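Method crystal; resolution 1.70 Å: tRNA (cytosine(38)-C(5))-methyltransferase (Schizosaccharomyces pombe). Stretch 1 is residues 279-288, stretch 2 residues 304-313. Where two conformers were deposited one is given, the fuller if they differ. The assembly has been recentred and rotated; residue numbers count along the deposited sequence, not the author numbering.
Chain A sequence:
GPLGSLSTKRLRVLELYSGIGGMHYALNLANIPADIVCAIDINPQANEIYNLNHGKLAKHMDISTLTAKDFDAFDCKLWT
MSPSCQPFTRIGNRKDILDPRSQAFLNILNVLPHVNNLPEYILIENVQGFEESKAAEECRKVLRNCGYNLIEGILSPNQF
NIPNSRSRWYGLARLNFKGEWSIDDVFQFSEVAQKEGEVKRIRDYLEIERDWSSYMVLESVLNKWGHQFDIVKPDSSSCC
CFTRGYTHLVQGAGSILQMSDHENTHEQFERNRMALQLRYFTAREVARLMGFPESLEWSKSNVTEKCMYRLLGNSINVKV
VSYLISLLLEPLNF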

ATOM      1  N   ARG A 279       7.485  22.826   1.177  1.00 31.53           N
ATOM      2  CA  ARG A 279       6.346  22.414   0.372  1.00 30.67           C
ATOM      3  C   ARG A 279       5.990  20.968   0.682  1.00 30.31           C
ATOM      4  O   ARG A 279       6.826  20.191   1.149  1.00 32.67           O
ATOM      5  CB  ARG A 279       6.621  22.568  -1.133  1.00 34.23           C
ATOM      6  CG  ARG A 279       7.646  21.590  -1.721  1.00 36.54           C
ATOM      7  CD  ARG A 279       7.607  21.687  -3.251  1.00 39.44           C
ATOM      8  NE  ARG A 279       8.640  20.920  -3.950  1.00 34.03           N
ATOM      9  CZ  ARG A 279       8.520  19.637  -4.289  1.00 35.64           C
ATOM     10  NH1 ARG A 279       7.424  18.957  -3.963  1.00 34.06           N
ATOM     11  NH2 ARG A 279       9.501  19.025  -4.947  1.00 35.24           N
ATOM     12  N   TYR A 280       4.732  20.612   0.414  1.00 30.03           N
ATOM     13  CA  TYR A 280       4.342  19.210   0.415  1.00 28.30           C
ATOM     14  C   TYR A 280       4.956  18.505  -0.789  1.00 29.76           C
ATOM     15  O   TYR A 280       5.225  19.123  -1.822  1.00 34.22           O
ATOM     16  CB  TYR A 280       2.814  19.077   0.375  1.00 30.60           C
ATOM     17  CG  TYR A 280       2.135  19.743   1.549  1.00 33.20           C
ATOM     18  CD1 TYR A 280       2.171  19.162   2.815  1.00 30.84           C
ATOM     19  CD2 TYR A 280       1.459  20.950   1.399  1.00 33.23           C
ATOM     20  CE1 TYR A 280       1.564  19.769   3.901  1.00 29.52           C
ATOM     21  CE2 TYR A 280       0.842  21.563   2.480  1.00 31.97           C
ATOM     22  CZ  TYR A 280       0.895  20.965   3.727  1.00 37.77           C
ATOM     23  OH  TYR A 280       0.286  21.569   4.809  1.00 37.72           O
ATOM     24  N   PHE A 281       5.191  17.203  -0.650  1.00 30.05           N
ATOM     25  CA  PHE A 281       5.432  16.389  -1.832  1.00 31.86           C
ATOM     26  C   PHE A 281       4.199  16.426  -2.721  1.00 31.12           C
ATOM     27  O   PHE A 281       3.068  16.441  -2.231  1.00 33.18           O
ATOM     28  CB  PHE A 281       5.760  14.944  -1.441  1.00 28.55           C
ATOM     29  CG  PHE A 281       7.095  14.790  -0.772  1.00 33.07           C
ATOM     30  CD1 PHE A 281       8.260  14.755  -1.523  1.00 33.56           C
ATOM     31  CD2 PHE A 281       7.189  14.677   0.604  1.00 33.44           C
ATOM     32  CE1 PHE A 281       9.493  14.615  -0.909  1.00 36.23           C
ATOM     33  CE2 PHE A 281       8.420  14.536   1.220  1.00 35.83           C
ATOM     34  CZ  PHE A 281       9.573  14.507   0.461  1.00 35.89           C
ATOM     35  N   THR A 282       4.419  16.458  -4.033  1.00 30.48           N
ATOM     36  CA  THR A 282       3.300  16.349  -4.956  1.00 30.67           C
ATOM     37  C   THR A 282       2.760  14.923  -4.941  1.00 30.06           C
ATOM     38  O   THR A 282       3.434  13.985  -4.506  1.00 33.82           O
ATOM     39  CB  THR A 282       3.728  16.730  -6.372  1.00 35.14           C
ATOM     40  OG1 THR A 282       4.524  15.673  -6.923  1.00 35.76           O
ATOM     41  CG2 THR A 282       4.539  18.020  -6.363  1.00 35.88           C
ATOM     42  N   ALA A 283       1.528  14.754  -5.431  1.00 33.73           N
ATOM     43  CA  ALA A 283       0.971  13.404  -5.488  1.00 32.48           C
ATOM     44  C   ALA A 283       1.793  12.506  -6.404  1.00 31.32           C
ATOM     45  O   ALA A 283       1.931  11.308  -6.130  1.00 31.36           O
ATOM     46  CB  ALA A 283      -0.489  13.438  -5.942  1.00 30.42           C
ATOM     47  N   ARG A 284       2.364  13.069  -7.474  1.00 32.29           N
ATOM     48  CA  ARG A 284       3.253  12.289  -8.331  1.00 35.44           C
ATOM     49  C   ARG A 284       4.482  11.814  -7.566  1.00 34.86           C
ATOM     50  O   ARG A 284       4.926  10.672  -7.732  1.00 31.98           O
ATOM     51  CB  ARG A 284       3.673  13.114  -9.549  1.00 37.93           C
ATOM     52  CG  ARG A 284       4.772  12.454 -10.375  1.00 36.82           C
ATOM     53  CD  ARG A 284       4.256  11.182 -11.034  1.00 36.65           C
ATOM     54  NE  ARG A 284       3.159  11.446 -11.954  1.00 37.62           N
ATOM     55  CZ  ARG A 284       2.366  10.503 -12.450  1.00 36.45           C
ATOM     56  NH1 ARG A 284       2.554   9.235 -12.108  1.00 36.37           N
ATOM     57  NH2 ARG A 284       1.390  10.828 -13.291  1.00 41.87           N
ATOM     58  N   GLU A 285       5.038  12.675  -6.713  1.00 31.71           N
ATOM     59  CA  GLU A 285       6.208  12.287  -5.934  1.00 32.52           C
ATOM     60  C   GLU A 285       5.847  11.230  -4.900  1.00 30.90           C
ATOM     61  O   GLU A 285       6.620  10.292  -4.670  1.00 31.89           O
ATOM     62  CB  GLU A 285       6.825  13.520  -5.274  1.00 31.07           C
ATOM     63  CG  GLU A 285       7.430  14.481  -6.302  1.00 31.13           C
ATOM     64  CD  GLU A 285       7.792  15.830  -5.712  1.00 36.71           C
ATOM     65  OE1 GLU A 285       7.202  16.203  -4.677  1.00 35.13           O
ATOM     66  OE2 GLU A 285       8.652  16.526  -6.298  1.00 37.24           O
ATOM     67  N   VAL A 286       4.670  11.355  -4.277  1.00 30.33           N
ATOM     68  CA  VAL A 286       4.216  10.323  -3.349  1.00 30.34           C
ATOM     69  C   VAL A 286       4.055   8.995  -4.082  1.00 31.36           C
ATOM     70  O   VAL A 286       4.508   7.944  -3.610  1.00 30.36           O
ATOM     71  CB  VAL A 286       2.907  10.757  -2.659  1.00 27.63           C
ATOM     72  CG1 VAL A 286       2.365   9.634  -1.793  1.00 30.61           C
ATOM     73  CG2 VAL A 286       3.136  12.016  -1.820  1.00 29.15           C
ATOM     74  N   ALA A 287       3.416   9.027  -5.256  1.00 29.90           N
ATOM     75  CA  ALA A 287       3.268   7.813  -6.055  1.00 29.12           C
ATOM     76  C   ALA A 287       4.625   7.189  -6.370  1.00 33.43           C
ATOM     77  O   ALA A 287       4.798   5.968  -6.266  1.00 32.31           O
ATOM     78  CB  ALA A 287       2.500   8.117  -7.344  1.00 30.83           C
ATOM     79  N   ARG A 288       5.595   8.014  -6.770  1.00 34.57           N
ATOM     80  CA  ARG A 288       6.932   7.507  -7.065  1.00 30.98           C
ATOM     81  C   ARG A 288       7.576   6.885  -5.833  1.00 32.60           C
ATOM     82  O   ARG A 288       8.169   5.803  -5.911  1.00 32.14           O
ATOM     83  CB  ARG A 288       7.808   8.637  -7.600  1.00 33.59           C
ATOM     84  CG  ARG A 288       7.447   9.118  -8.988  1.00 33.91           C
ATOM     85  CD  ARG A 288       8.286  10.337  -9.322  1.00 34.71           C
ATOM     86  NE  ARG A 288       8.078  10.810 -10.685  1.00 39.21           N
ATOM     87  CZ  ARG A 288       8.646  11.904 -11.182  1.00 39.17           C
ATOM     88  NH1 ARG A 288       9.448  12.636 -10.423  1.00 40.51           N
ATOM     89  NH2 ARG A 288       8.412  12.262 -12.436  1.00 43.54           N
ATOM     90  N   THR A 304      -9.340  14.517  -8.411  1.00 37.71           N
ATOM     91  CA  THR A 304      -8.395  15.607  -8.223  1.00 39.62           C
ATOM     92  C   THR A 304      -7.136  15.121  -7.507  1.00 37.78           C
ATOM     93  O   THR A 304      -7.119  14.065  -6.872  1.00 39.04           O
ATOM     94  CB  THR A 304      -9.024  16.736  -7.407  1.00 48.21           C
ATOM     95  OG1 THR A 304      -9.229  16.281  -6.063  1.00 45.47           O
ATOM     96  CG2 THR A 304     -10.360  17.138  -8.000  1.00 46.18           C
ATOM     97  N   GLU A 305      -6.075  15.927  -7.606  1.00 38.63           N
ATOM     98  CA  GLU A 305      -4.837  15.607  -6.899  1.00 42.58           C
ATOM     99  C   GLU A 305      -5.077  15.490  -5.400  1.00 41.03           C
ATOM    100  O   GLU A 305      -4.455  14.661  -4.726  1.00 37.58           O
ATOM    101  CB  GLU A 305      -3.774  16.666  -7.182  1.00 45.88           C
ATOM    102  CG  GLU A 305      -2.412  16.278  -6.647  1.00 49.22           C
ATOM    103  CD  GLU A 305      -1.324  17.256  -7.013  1.00 53.54           C
ATOM    104  OE1 GLU A 305      -1.644  18.419  -7.333  1.00 58.38           O
ATOM    105  OE2 GLU A 305      -0.140  16.864  -6.971  1.00 44.98           O
ATOM    106  N   LYS A 306      -5.969  16.322  -4.862  1.00 39.49           N
ATOM    107  CA  LYS A 306      -6.319  16.229  -3.450  1.00 38.45           C
ATOM    108  C   LYS A 306      -6.876  14.851  -3.110  1.00 37.93           C
ATOM    109  O   LYS A 306      -6.538  14.274  -2.069  1.00 37.21           O
ATOM    110  CB  LYS A 306      -7.325  17.327  -3.105  1.00 43.62           C
ATOM    111  CG  LYS A 306      -7.541  17.565  -1.627  1.00 54.12           C
ATOM    112  CD  LYS A 306      -8.194  18.923  -1.405  1.00 59.70           C
ATOM    113  CE  LYS A 306      -7.411  20.022  -2.116  1.00 60.74           C
ATOM    114  NZ  LYS A 306      -8.081  21.349  -2.038  1.00 63.20           N
ATOM    115  N   CYS A 307      -7.724  14.302  -3.982  0.58 32.94           N
ATOM    116  CA  CYS A 307      -8.245  12.961  -3.747  0.58 35.18           C
ATOM    117  C   CYS A 307      -7.178  11.897  -3.978  0.58 33.00           C
ATOM    118  O   CYS A 307      -7.205  10.844  -3.329  0.58 31.72           O
ATOM    119  CB  CYS A 307      -9.460  12.717  -4.638  0.58 39.34           C
ATOM    120  SG  CYS A 307     -10.895  13.716  -4.178  0.58 47.09           S
ATOM    121  N   MET A 308      -6.228  12.155  -4.880  1.00 33.92           N
ATOM    122  CA  MET A 308      -5.150  11.194  -5.112  1.00 31.97           C
ATOM    123  C   MET A 308      -4.292  11.004  -3.865  1.00 28.75           C
ATOM    124  O   MET A 308      -3.848   9.887  -3.583  1.00 32.55           O
ATOM    125  CB  MET A 308      -4.279  11.630  -6.289  1.00 36.57           C
ATOM    126  CG  MET A 308      -4.869  11.319  -7.656  1.00 39.70           C
ATOM    127  SD  MET A 308      -5.255   9.571  -7.916  1.00 37.55           S
ATOM    128  CE  MET A 308      -3.658   8.797  -7.738  1.00 34.83           C
ATOM    129  N   TYR A 309      -4.018  12.086  -3.122  1.00 29.68           N
ATOM    130  CA  TYR A 309      -3.288  11.929  -1.865  1.00 29.31           C
ATOM    131  C   TYR A 309      -3.995  10.943  -0.946  1.00 30.66           C
ATOM    132  O   TYR A 309      -3.349  10.141  -0.264  1.00 30.04           O
ATOM    133  CB  TYR A 309      -3.144  13.267  -1.140  1.00 30.25           C
ATOM    134  CG  TYR A 309      -2.135  14.255  -1.672  1.00 31.92           C
ATOM    135  CD1 TYR A 309      -0.772  13.987  -1.614  1.00 29.63           C
ATOM    136  CD2 TYR A 309      -2.538  15.493  -2.159  1.00 33.53           C
ATOM    137  CE1 TYR A 309       0.158  14.904  -2.063  1.00 31.62           C
ATOM    138  CE2 TYR A 309      -1.614  16.421  -2.612  1.00 34.12           C
ATOM    139  CZ  TYR A 309      -0.268  16.122  -2.559  1.00 31.34           C
ATOM    140  OH  TYR A 309       0.662  17.040  -2.995  1.00 31.48           O
ATOM    141  N   ARG A 310      -5.330  10.989  -0.914  1.00 29.79           N
ATOM    142  CA  ARG A 310      -6.060  10.092  -0.025  1.00 28.98           C
ATOM    143  C   ARG A 310      -5.966   8.654  -0.504  1.00 29.45           C
ATOM    144  O   ARG A 310      -5.817   7.732   0.308  1.00 35.26           O
ATOM    145  CB  ARG A 310      -7.518  10.536   0.077  1.00 30.89           C
ATOM    146  CG  ARG A 310      -7.657  11.983   0.500  1.00 31.42           C
ATOM    147  CD  ARG A 310      -9.113  12.388   0.679  1.00 40.64           C
ATOM    148  NE  ARG A 310      -9.215  13.799   1.049  1.00 48.26           N
ATOM    149  CZ  ARG A 310      -9.888  14.710   0.354  1.00 58.66           C
ATOM    150  NH1 ARG A 310     -10.559  14.359  -0.735  1.00 60.92           N
ATOM    151  NH2 ARG A 310      -9.917  15.971   0.767  1.00 59.86           N
ATOM    152  N   LEU A 311      -6.064   8.443  -1.820  1.00 26.97           N
ATOM    153  CA  LEU A 311      -5.968   7.096  -2.367  1.00 29.93           C
ATOM    154  C   LEU A 311      -4.559   6.546  -2.197  1.00 32.12           C
ATOM    155  O   LEU A 311      -4.378   5.368  -1.871  1.00 34.27           O
ATOM    156  CB  LEU A 311      -6.370   7.105  -3.844  1.00 29.98           C
ATOM    157  CG  LEU A 311      -7.823   7.481  -4.141  1.00 29.01           C
ATOM    158  CD1 LEU A 311      -8.079   7.574  -5.647  1.00 36.84           C
ATOM    159  CD2 LEU A 311      -8.760   6.472  -3.488  1.00 34.93           C
ATOM    160  N   LEU A 312      -3.548   7.384  -2.431  1.00 29.73           N
ATOM    161  CA  LEU A 312      -2.164   6.950  -2.264  1.00 30.01           C
ATOM    162  C   LEU A 312      -1.852   6.652  -0.803  1.00 32.51           C
ATOM    163  O   LEU A 312      -1.110   5.710  -0.497  1.00 31.81           O
ATOM    164  CB  LEU A 312      -1.220   8.018  -2.820  1.00 31.85           C
ATOM    165  CG  LEU A 312      -1.164   8.054  -4.349  1.00 34.73           C
ATOM    166  CD1 LEU A 312      -0.528   9.354  -4.864  1.00 32.02           C
ATOM    167  CD2 LEU A 312      -0.410   6.833  -4.880  1.00 32.00           C
ATOM    168  N   GLY A 313      -2.428   7.433   0.111  1.00 30.27           N
ATOM    169  CA  GLY A 313      -2.198   7.235   1.532  1.00 32.48           C
ATOM    170  C   GLY A 313      -2.599   5.861   2.025  1.00 33.51           C
ATOM    171  O   GLY A 313      -2.079   5.404   3.049  1.00 36.59           O
TER
HETATM  172  O   HOH W   1       1.214  15.534  -8.738  1.00 40.29           O

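The carboxylate of Glu 305 reaches across from one helix to the start of another, so that a side chain from another helix accepts a hydrogen bond from the first residue of this one: Ala 283 N donates to Glu 305 OE2 at 3.1 Å, with a nearly straight N-H...O angle of 163°. The NH groups of a helix's first turn lack carbonyl partners in their own helix and look to capping side chains, water or neighbouring groups. The next NH is served by the same oxygen at one remove, since a water accepts from Arg 284 N at 3.0 Å and donates to Glu 305 OE2 at 2.6 Å. The third is handled locally, Glu 285 N donating to Thr 282 OG1 at 3.0 Å in a classical N-cap. Three successive NH groups thus find acceptors of three kinds: a carboxylate from the partner helix, a water held by that carboxylate, and the hydroxyl of the capping residue.

The two helices, 283-288 and the one beginning at Glu 305, run in nearly the same direction, at 18° to each other, and their axes approach to 9.8 Å. The backbones come close at Ala 283, where the side chain is a single methyl; its CA lies 5.8 Å from the CA of Tyr 309. One turn later, the CA atoms of Ala 287 and Leu 312 are 6.7 Å apart. The nearly parallel course lets the contact continue along the helices, although it buries a modest 355 Å² in all.

Ala 283 is the knob of this example, its methyl sitting in a hole formed by Glu 305, Met 308, Tyr 309 and Leu 312. The methyl lies over one face of the Tyr 309 ring, with Ala 283 CB 4.3 Å from the ring centroid and only 12° off the normal, a good CH-pi arrangement. The aliphatic part of Glu 305 also lines the hole: its CG is 3.5 Å from Ala 283 CB, so one side chain packs with its methylene while it bonds with its carboxylate.

Tyr 309 illustrates how an aromatic residue can combine packing with polarity. Its CA-to-CB bond points sideways, but its end comes nearer to the other stretch, where Tyr 309 OH donates to Phe 281 O in a short hydrogen bond of 2.6 Å. The hydroxyl is thereby tied to the loop that leads into the helix, while the ring serves the helix itself. At the ring edge, Val 286 CG2 approaches Tyr 309 CE1 to 4.2 Å.

Farther along, no hydrogen bonds cross the contact, and apolar side chains dominate, though Leu 312 CD1 also rests 3.4 Å from Ala 283 O. Leu 312 points toward the first stretch and spans a full turn of it: its CD1 lies 4.2 Å from Ala 283 CB and 4.1 Å from Ala 287 CB, and its CD2 also reaches Ala 287 CB, at 4.0 Å. Val 286 completes the patch, placing CG1 4.1 Å from Leu 312 CB. The polar bonds therefore gather at the start of the first helix and the loop just before it, with dispersion and the exclusion of water favouring the packing beyond.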